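Local coordinates for protein cysteine protease-like VirA (Shigella flexneri, PDB 3EB8) that acts as a secreted virulence effector required for bacterial entry into epithelial cells and for spread within and between them, its protease activity toward alpha-tubulin being disputed, at residues A[92-101]-A[349-357]. Sequence-based numbering, arbitrary orientation.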
ATOM      1  N   VAL A  92      -6.335  12.898  -7.404  1.00 56.19           N
ATOM      2  CA  VAL A  92      -5.663  12.624  -6.146  1.00 54.94           C
ATOM      3  C   VAL A  92      -6.258  13.514  -5.071  1.00 55.41           C
ATOM      4  O   VAL A  92      -6.155  14.738  -5.149  1.00 56.40           O
ATOM      5  CB  VAL A  92      -4.166  12.890  -6.268  1.00 54.37           C
ATOM      6  CG1 VAL A  92      -3.446  12.594  -4.939  1.00 53.23           C
ATOM      7  CG2 VAL A  92      -3.585  12.072  -7.431  1.00 54.24           C
ATOM      8  N   HIS A  93      -6.884  12.893  -4.076  1.00 54.98           N
ATOM      9  CA  HIS A  93      -7.568  13.622  -3.010  1.00 55.69           C
ATOM     10  C   HIS A  93      -6.722  13.834  -1.768  1.00 55.03           C
ATOM     11  O   HIS A  93      -5.735  13.132  -1.548  1.00 53.89           O
ATOM     12  CB  HIS A  93      -8.865  12.912  -2.631  1.00 55.86           C
ATOM     13  CG  HIS A  93      -9.949  13.092  -3.640  1.00 61.29           C
ATOM     14  ND1 HIS A  93     -10.934  14.045  -3.509  1.00 58.49           N
ATOM     15  CD2 HIS A  93     -10.191  12.459  -4.812  1.00 57.10           C
ATOM     16  CE1 HIS A  93     -11.742  13.983  -4.552  1.00 83.90           C
ATOM     17  NE2 HIS A  93     -11.310  13.031  -5.359  1.00 58.59           N
ATOM     18  N   THR A  94      -7.122  14.810  -0.964  1.00 56.01           N
ATOM     19  CA  THR A  94      -6.489  15.061   0.313  1.00 55.80           C
ATOM     20  C   THR A  94      -7.437  14.688   1.446  1.00 56.16           C
ATOM     21  O   THR A  94      -8.554  15.201   1.525  1.00 57.40           O
ATOM     22  CB  THR A  94      -6.109  16.541   0.427  1.00 56.96           C
ATOM     23  OG1 THR A  94      -5.119  16.844  -0.567  1.00 56.61           O
ATOM     24  CG2 THR A  94      -5.598  16.878   1.822  1.00 57.12           C
ATOM     25  N   ILE A  95      -6.986  13.770   2.298  1.00 55.20           N
ATOM     26  CA  ILE A  95      -7.734  13.338   3.463  1.00 55.57           C
ATOM     27  C   ILE A  95      -7.177  14.060   4.676  1.00 56.20           C
ATOM     28  O   ILE A  95      -5.971  14.040   4.919  1.00 60.11           O
ATOM     29  CB  ILE A  95      -7.586  11.811   3.695  1.00 58.88           C
ATOM     30  CG1 ILE A  95      -7.914  11.028   2.416  1.00 53.78           C
ATOM     31  CG2 ILE A  95      -8.439  11.347   4.877  1.00 54.94           C
ATOM     32  CD1 ILE A  95      -9.246  11.393   1.811  1.00 58.63           C
ATOM     33  N   THR A  96      -8.047  14.716   5.427  1.00 57.66           N
ATOM     34  CA  THR A  96      -7.615  15.382   6.638  1.00 58.59           C
ATOM     35  C   THR A  96      -7.522  14.452   7.848  1.00 58.32           C
ATOM     36  O   THR A  96      -8.450  13.711   8.162  1.00 59.09           O
ATOM     37  CB  THR A  96      -8.513  16.539   6.959  1.00 60.60           C
ATOM     38  OG1 THR A  96      -8.507  17.455   5.855  1.00 68.01           O
ATOM     39  CG2 THR A  96      -7.995  17.248   8.199  1.00 61.78           C
ATOM     40  N   ALA A  97      -6.372  14.477   8.508  1.00 58.04           N
ATOM     41  CA  ALA A  97      -6.161  13.703   9.725  1.00 58.08           C
ATOM     42  C   ALA A  97      -6.563  14.545  10.927  1.00 60.05           C
ATOM     43  O   ALA A  97      -6.519  15.774  10.872  1.00 63.93           O
ATOM     44  CB  ALA A  97      -4.725  13.280   9.847  1.00 57.02           C
ATOM     45  N   PRO A  98      -6.968  13.878  12.014  1.00 62.61           N
ATOM     46  CA  PRO A  98      -7.466  14.527  13.236  1.00 62.77           C
ATOM     47  C   PRO A  98      -6.359  15.114  14.114  1.00 67.72           C
ATOM     48  O   PRO A  98      -6.222  14.691  15.262  1.00 76.10           O
ATOM     49  CB  PRO A  98      -8.140  13.374  14.000  1.00 64.06           C
ATOM     50  CG  PRO A  98      -8.115  12.170  13.071  1.00 60.89           C
ATOM     51  CD  PRO A  98      -7.018  12.409  12.102  1.00 59.49           C
ATOM     52  N   VAL A  99      -5.575  16.048  13.585  1.00 63.77           N
ATOM     53  CA  VAL A  99      -4.603  16.801  14.378  1.00 64.62           C
ATOM     54  C   VAL A  99      -4.408  18.098  13.681  1.00 65.21           C
ATOM     55  O   VAL A  99      -4.611  18.189  12.477  1.00 64.17           O
ATOM     56  CB  VAL A  99      -3.181  16.192  14.389  1.00 74.17           C
ATOM     57  CG1 VAL A  99      -2.944  15.360  15.620  1.00 79.84           C
ATOM     58  CG2 VAL A  99      -2.874  15.442  13.085  1.00 60.87           C
ATOM     59  N   SER A 100      -3.971  19.097  14.426  1.00 67.01           N
ATOM     60  CA  SER A 100      -3.617  20.358  13.819  1.00 69.87           C
ATOM     61  C   SER A 100      -2.130  20.295  13.541  1.00 66.43           C
ATOM     62  O   SER A 100      -1.346  19.843  14.372  1.00 66.36           O
ATOM     63  CB  SER A 100      -3.992  21.530  14.718  1.00 70.65           C
ATOM     64  OG  SER A 100      -3.841  21.182  16.073  1.00 71.76           O
ATOM     65  N   GLY A 101      -1.758  20.694  12.334  1.00 65.45           N
ATOM     66  CA  GLY A 101      -0.377  20.641  11.925  1.00 64.22           C
ATOM     67  C   GLY A 101       0.371  21.800  12.523  1.00 65.95           C
ATOM     68  O   GLY A 101      -0.225  22.717  13.074  1.00 68.15           O
ATOM     69  N   VAL A 349      -1.123   1.286  -9.537  1.00 48.72           N
ATOM     70  CA  VAL A 349      -0.547   2.360  -8.747  1.00 49.25           C
ATOM     71  C   VAL A 349      -1.631   3.362  -8.403  1.00 50.32           C
ATOM     72  O   VAL A 349      -2.463   3.708  -9.253  1.00 61.17           O
ATOM     73  CB  VAL A 349       0.623   3.024  -9.511  1.00 55.29           C
ATOM     74  CG1 VAL A 349       1.093   4.288  -8.814  1.00 48.66           C
ATOM     75  CG2 VAL A 349       1.766   2.031  -9.650  1.00 48.48           C
ATOM     76  N   SER A 350      -1.643   3.798  -7.145  1.00 51.52           N
ATOM     77  CA  SER A 350      -2.651   4.739  -6.670  1.00 55.84           C
ATOM     78  C   SER A 350      -2.019   5.748  -5.720  1.00 60.89           C
ATOM     79  O   SER A 350      -0.995   5.459  -5.120  1.00 47.42           O
ATOM     80  CB  SER A 350      -3.766   3.996  -5.959  1.00 48.21           C
ATOM     81  OG  SER A 350      -3.243   3.309  -4.836  1.00 57.58           O
ATOM     82  N   PHE A 351      -2.641   6.921  -5.585  1.00 48.38           N
ATOM     83  CA  PHE A 351      -2.110   8.014  -4.777  1.00 48.13           C
ATOM     84  C   PHE A 351      -3.133   8.562  -3.794  1.00 48.13           C
ATOM     85  O   PHE A 351      -4.322   8.554  -4.057  1.00 48.60           O
ATOM     86  CB  PHE A 351      -1.703   9.188  -5.662  1.00 48.73           C
ATOM     87  CG  PHE A 351      -0.356   9.056  -6.271  1.00 55.12           C
ATOM     88  CD1 PHE A 351      -0.094   8.055  -7.196  1.00 62.81           C
ATOM     89  CD2 PHE A 351       0.650   9.958  -5.954  1.00 51.65           C
ATOM     90  CE1 PHE A 351       1.147   7.939  -7.773  1.00 49.03           C
ATOM     91  CE2 PHE A 351       1.901   9.856  -6.540  1.00 60.90           C
ATOM     92  CZ  PHE A 351       2.152   8.846  -7.452  1.00 58.72           C
ATOM     93  N   ALA A 352      -2.648   9.086  -2.681  1.00 47.71           N
ATOM     94  CA  ALA A 352      -3.453   9.959  -1.856  1.00 47.87           C
ATOM     95  C   ALA A 352      -2.557  10.931  -1.104  1.00 47.58           C
ATOM     96  O   ALA A 352      -1.402  10.635  -0.797  1.00 47.11           O
ATOM     97  CB  ALA A 352      -4.341   9.154  -0.869  1.00 47.75           C
ATOM     98  N   ILE A 353      -3.106  12.100  -0.810  1.00 47.89           N
ATOM     99  CA  ILE A 353      -2.467  13.031   0.090  1.00 47.66           C
ATOM    100  C   ILE A 353      -3.208  13.035   1.426  1.00 53.00           C
ATOM    101  O   ILE A 353      -4.441  13.083   1.476  1.00 48.03           O
ATOM    102  CB  ILE A 353      -2.380  14.444  -0.514  1.00 48.09           C
ATOM    103  CG1 ILE A 353      -1.354  14.460  -1.652  1.00 52.58           C
ATOM    104  CG2 ILE A 353      -1.929  15.452   0.527  1.00 47.89           C
ATOM    105  CD1 ILE A 353      -1.294  15.777  -2.393  1.00 57.43           C
ATOM    106  N   ILE A 354      -2.433  12.946   2.500  1.00 47.20           N
ATOM    107  CA  ILE A 354      -2.953  12.988   3.855  1.00 52.18           C
ATOM    108  C   ILE A 354      -2.379  14.234   4.524  1.00 52.30           C
ATOM    109  O   ILE A 354      -1.161  14.408   4.598  1.00 54.40           O
ATOM    110  CB  ILE A 354      -2.591  11.714   4.643  1.00 46.96           C
ATOM    111  CG1 ILE A 354      -3.277  10.483   4.024  1.00 47.90           C
ATOM    112  CG2 ILE A 354      -2.977  11.853   6.096  1.00 47.18           C
ATOM    113  CD1 ILE A 354      -2.568   9.909   2.809  1.00 46.75           C
ATOM    114  N   SER A 355      -3.265  15.121   4.968  1.00 52.16           N
ATOM    115  CA  SER A 355      -2.857  16.400   5.535  1.00 47.69           C
ATOM    116  C   SER A 355      -3.213  16.513   7.015  1.00 50.77           C
ATOM    117  O   SER A 355      -4.290  16.048   7.435  1.00 51.73           O
ATOM    118  CB  SER A 355      -3.532  17.543   4.772  1.00 53.27           C
ATOM    119  OG  SER A 355      -3.259  18.791   5.379  1.00 51.82           O
ATOM    120  N   PRO A 356      -2.312  17.130   7.810  1.00 60.11           N
ATOM    121  CA  PRO A 356      -2.682  17.534   9.168  1.00 52.26           C
ATOM    122  C   PRO A 356      -3.818  18.523   9.017  1.00 49.17           C
ATOM    123  O   PRO A 356      -3.904  19.185   7.972  1.00 48.57           O
ATOM    124  CB  PRO A 356      -1.444  18.276   9.675  1.00 47.83           C
ATOM    125  CG  PRO A 356      -0.353  17.975   8.726  1.00 62.89           C
ATOM    126  CD  PRO A 356      -0.988  17.644   7.420  1.00 62.83           C
ATOM    127  N   ASP A 357      -4.690  18.628  10.009  1.00 49.63           N
ATOM    128  CA  ASP A 357      -5.742  19.638   9.939  1.00 54.96           C
ATOM    129  C   ASP A 357      -5.160  20.991  10.302  1.00 54.76           C
ATOM    130  O   ASP A 357      -3.960  21.051  10.553  1.00 57.36           O
ATOM    131  CB  ASP A 357      -6.917  19.299  10.848  1.00 50.40           C
ATOM    132  CG  ASP A 357      -8.172  20.012  10.427  1.00 54.44           C
ATOM    133  OD1 ASP A 357      -8.041  21.070   9.785  1.00 63.73           O
ATOM    134  OD2 ASP A 357      -9.280  19.518  10.707  1.00 52.64           O
TER
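Ile353 lies against Thr94 in a parallel pairing of the strands 94-97 and 349-356, whose axes run at 31° to each other. Both backbone polar groups of Ile353 are used: its N donates to His93 O at 2.9 Å, and its O accepts Ile95 N at 2.8 Å. Ile95 O then takes Ser355 N, and Ser355 O takes Ala97 N in a nearly straight bond (177°), the staggered pattern of a parallel sheet. Beside this backbone seam, Thr94 OG1 rests 3.6 Å from Ile353 CB, while its methyl CG2 points along the strand to Ser355 CB.

Upstream of the paired residues, Val92 straddles the base of Phe351: CG1 and CG2 each stand 3.9 Å from Phe351 CB, and the phenyl ring leads away from them. At the end of the modelled chain, the backbone puts Asp357 CB 3.5 Å from Thr96 CG2; with CG anti to the backbone N (chi1 -159°), the carboxylate carbon joins the same methyl contact, the two side chains meeting at a slant. Past the turn at Pro98 the chain comes back, and Gly101 N donates to Asp357 O at 2.9 Å.

Ile353 touches Glu257 of helix 245-265, which also touches Val92 and Phe351. Ile95 and Ala97, on the other face, pack on Thr115 of helix 110-118. Strand 348-356 pairs antiparallel with strands 121-123 and 315-327, joining 94-97 to the large mixed sheet.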